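Local coordinates for D-alanine--D-alanine ligase (Coxiella burnetii, PDB 3TQT), which joins two D-alanine molecules into D-alanyl-D-alanine at the expense of ATP, supplying a building block for peptidoglycan in the bacterial cell wall, at residues 230-235 with 281-286. Residues are numbered along the deposited sequence; the frame is centred on the assembly and turned at random.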
ATOM      1  N   ILE A 230     -25.853   6.665  -0.189  1.00 21.98           N
ATOM      2  CA  ILE A 230     -25.519   8.051  -0.476  1.00 22.28           C
ATOM      3  C   ILE A 230     -24.023   8.124  -0.742  1.00 25.46           C
ATOM      4  O   ILE A 230     -23.233   7.414  -0.107  1.00 27.49           O
ATOM      5  CB  ILE A 230     -25.890   8.949   0.709  1.00 27.31           C
ATOM      6  CG1 ILE A 230     -27.388   8.804   1.034  1.00 26.09           C
ATOM      7  CG2 ILE A 230     -25.504  10.407   0.433  1.00 26.79           C
ATOM      8  CD1 ILE A 230     -28.302   9.132  -0.122  1.00 27.73           C
ATOM      9  N   GLU A 231     -23.630   8.942  -1.709  1.00 21.03           N
ATOM     10  CA  GLU A 231     -22.224   9.060  -2.042  1.00 19.15           C
ATOM     11  C   GLU A 231     -21.804  10.512  -1.959  1.00 23.84           C
ATOM     12  O   GLU A 231     -22.629  11.415  -2.068  1.00 23.42           O
ATOM     13  CB  GLU A 231     -21.962   8.514  -3.438  1.00 21.68           C
ATOM     14  CG  GLU A 231     -22.449   7.094  -3.625  1.00 28.16           C
ATOM     15  CD  GLU A 231     -22.097   6.558  -4.989  1.00 29.47           C
ATOM     16  OE1 GLU A 231     -21.787   7.379  -5.877  1.00 30.30           O
ATOM     17  OE2 GLU A 231     -22.109   5.325  -5.163  1.00 30.99           O
ATOM     18  N   CYS A 232     -20.514  10.727  -1.744  1.00 19.10           N
ATOM     19  CA  CYS A 232     -19.984  12.072  -1.641  1.00 19.35           C
ATOM     20  C   CYS A 232     -18.583  12.083  -2.230  1.00 23.35           C
ATOM     21  O   CYS A 232     -17.748  11.244  -1.892  1.00 22.23           O
ATOM     22  CB  CYS A 232     -19.968  12.520  -0.179  1.00 20.23           C
ATOM     23  SG  CYS A 232     -19.413  14.212   0.076  1.00 27.09           S
ATOM     24  N   ALA A 233     -18.345  13.023  -3.134  1.00 22.28           N
ATOM     25  CA  ALA A 233     -17.058  13.132  -3.794  1.00 22.68           C
ATOM     26  C   ALA A 233     -16.192  14.072  -2.982  1.00 25.67           C
ATOM     27  O   ALA A 233     -16.607  15.179  -2.657  1.00 23.59           O
ATOM     28  CB  ALA A 233     -17.228  13.658  -5.201  1.00 22.94           C
ATOM     29  N   VAL A 234     -14.993  13.612  -2.643  1.00 20.34           N
ATOM     30  CA  VAL A 234     -14.031  14.425  -1.907  1.00 23.53           C
ATOM     31  C   VAL A 234     -12.852  14.774  -2.811  1.00 21.07           C
ATOM     32  O   VAL A 234     -12.388  13.954  -3.612  1.00 20.78           O
ATOM     33  CB  VAL A 234     -13.537  13.695  -0.647  1.00 20.56           C
ATOM     34  CG1 VAL A 234     -12.501  14.539   0.105  1.00 17.36           C
ATOM     35  CG2 VAL A 234     -14.712  13.367   0.264  1.00 23.34           C
ATOM     36  N   LEU A 235     -12.387  16.009  -2.694  1.00 19.11           N
ATOM     37  CA  LEU A 235     -11.278  16.488  -3.510  1.00 20.15           C
ATOM     38  C   LEU A 235     -10.316  17.285  -2.659  1.00 19.77           C
ATOM     39  O   LEU A 235     -10.720  18.188  -1.923  1.00 22.44           O
ATOM     40  CB  LEU A 235     -11.809  17.378  -4.618  1.00 20.45           C
ATOM     41  CG  LEU A 235     -10.791  18.106  -5.483  1.00 19.84           C
ATOM     42  CD1 LEU A 235     -10.042  17.119  -6.358  1.00 19.58           C
ATOM     43  CD2 LEU A 235     -11.544  19.125  -6.331  1.00 25.18           C
ATOM     44  N   LYS A 281     -24.921  17.908   5.803  1.00 32.53           N
ATOM     45  CA  LYS A 281     -23.726  18.394   6.477  1.00 37.24           C
ATOM     46  C   LYS A 281     -22.908  17.256   7.078  1.00 35.94           C
ATOM     47  O   LYS A 281     -21.681  17.285   7.043  1.00 31.29           O
ATOM     48  CB  LYS A 281     -24.092  19.402   7.571  1.00 43.49           C
ATOM     49  CG  LYS A 281     -24.659  20.718   7.048  1.00 59.52           C
ATOM     50  CD  LYS A 281     -23.696  21.403   6.088  1.00 65.09           C
ATOM     51  CE  LYS A 281     -24.219  22.773   5.668  1.00 70.87           C
ATOM     52  NZ  LYS A 281     -23.253  23.509   4.797  1.00 71.48           N
ATOM     53  N   GLN A 282     -23.588  16.261   7.639  1.00 31.25           N
ATOM     54  CA  GLN A 282     -22.891  15.134   8.252  1.00 29.28           C
ATOM     55  C   GLN A 282     -22.169  14.329   7.188  1.00 27.26           C
ATOM     56  O   GLN A 282     -20.988  14.016   7.322  1.00 30.30           O
ATOM     57  CB  GLN A 282     -23.863  14.226   8.987  1.00 36.85           C
ATOM     58  CG  GLN A 282     -24.305  14.731  10.330  1.00 43.42           C
ATOM     59  CD  GLN A 282     -25.278  13.769  10.971  1.00 41.92           C
ATOM     60  OE1 GLN A 282     -24.930  12.629  11.280  1.00 40.39           O
ATOM     61  NE2 GLN A 282     -26.516  14.213  11.146  1.00 43.42           N
ATOM     62  N   ILE A 283     -22.895  13.987   6.132  1.00 26.37           N
ATOM     63  CA  ILE A 283     -22.306  13.264   5.018  1.00 28.25           C
ATOM     64  C   ILE A 283     -21.033  13.967   4.541  1.00 30.43           C
ATOM     65  O   ILE A 283     -19.983  13.353   4.380  1.00 23.39           O
ATOM     66  CB  ILE A 283     -23.316  13.128   3.875  1.00 29.85           C
ATOM     67  CG1 ILE A 283     -24.461  12.201   4.319  1.00 30.43           C
ATOM     68  CG2 ILE A 283     -22.622  12.603   2.620  1.00 27.74           C
ATOM     69  CD1 ILE A 283     -25.623  12.145   3.367  1.00 36.19           C
ATOM     70  N   GLN A 284     -21.123  15.270   4.330  1.00 27.02           N
ATOM     71  CA  GLN A 284     -19.976  16.008   3.835  1.00 29.59           C
ATOM     72  C   GLN A 284     -18.831  16.002   4.846  1.00 26.77           C
ATOM     73  O   GLN A 284     -17.675  15.777   4.477  1.00 25.96           O
ATOM     74  CB  GLN A 284     -20.383  17.427   3.431  1.00 28.80           C
ATOM     75  CG  GLN A 284     -21.210  17.450   2.151  1.00 33.66           C
ATOM     76  CD  GLN A 284     -21.814  18.806   1.863  1.00 38.88           C
ATOM     77  OE1 GLN A 284     -22.334  19.469   2.757  1.00 35.73           O
ATOM     78  NE2 GLN A 284     -21.740  19.228   0.611  1.00 38.26           N
ATOM     79  N   GLN A 285     -19.143  16.208   6.123  1.00 25.47           N
ATOM     80  CA  GLN A 285     -18.071  16.297   7.106  1.00 26.56           C
ATOM     81  C   GLN A 285     -17.395  14.957   7.334  1.00 23.67           C
ATOM     82  O   GLN A 285     -16.173  14.888   7.463  1.00 28.93           O
ATOM     83  CB  GLN A 285     -18.550  16.859   8.436  1.00 25.49           C
ATOM     84  CG  GLN A 285     -17.391  17.118   9.398  1.00 37.16           C
ATOM     85  CD  GLN A 285     -16.428  18.188   8.886  1.00 40.27           C
ATOM     86  OE1 GLN A 285     -16.793  19.357   8.789  1.00 39.90           O
ATOM     87  NE2 GLN A 285     -15.195  17.786   8.550  1.00 35.71           N
ATOM     88  N   ILE A 286     -18.190  13.899   7.381  1.00 23.55           N
ATOM     89  CA  ILE A 286     -17.655  12.563   7.600  1.00 21.23           C
ATOM     90  C   ILE A 286     -16.855  12.129   6.382  1.00 21.28           C
ATOM     91  O   ILE A 286     -15.806  11.501   6.512  1.00 22.20           O
ATOM     92  CB  ILE A 286     -18.773  11.541   7.888  1.00 24.41           C
ATOM     93  CG1 ILE A 286     -19.470  11.893   9.208  1.00 30.69           C
ATOM     94  CG2 ILE A 286     -18.196  10.133   7.980  1.00 20.49           C
ATOM     95  CD1 ILE A 286     -20.622  10.985   9.535  1.00 33.54           C
TER
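Q284, whose aliphatic CG rests beside SG of C232, hands its amide NE2 to the backbone O of S243, on the strand next to 228-236. The contact illustrates how a helix is laid on one face of an antiparallel sheet, here in the ATP-grasp part of the ligase: segment 281-286 of helix 277-293 crosses strand segment 230-235 at -46°, with axes 8.7 Å apart. No hydrogen bond joins the two segments; the contact is made by van der Waals packing of I230, C232, I283 and Q284. I283 supplies both of its branches. Its CG2 meets CB of C232 at 3.9 Å, while the other branch, with CD1 anti to CA (chi2 171°), reaches I230. The two isoleucine side chains cross at about a right angle, and F304 of strand 298-306 also packs on I283. On the other face of the strand, the CB of E231 points away from the helix, and its side chain touches M328 of helix 328-335 and D303, a predicted magnesium ligand; I230 and E231 belong to the predicted ATP-binding region. C232 turns SG anti to its own N (chi1 -177°), bringing the sulfur 4.2 Å from CA of Q284. Tightest of all is the methyl pair, CG2 of I230 against CD1 of I283, at 3.4 Å.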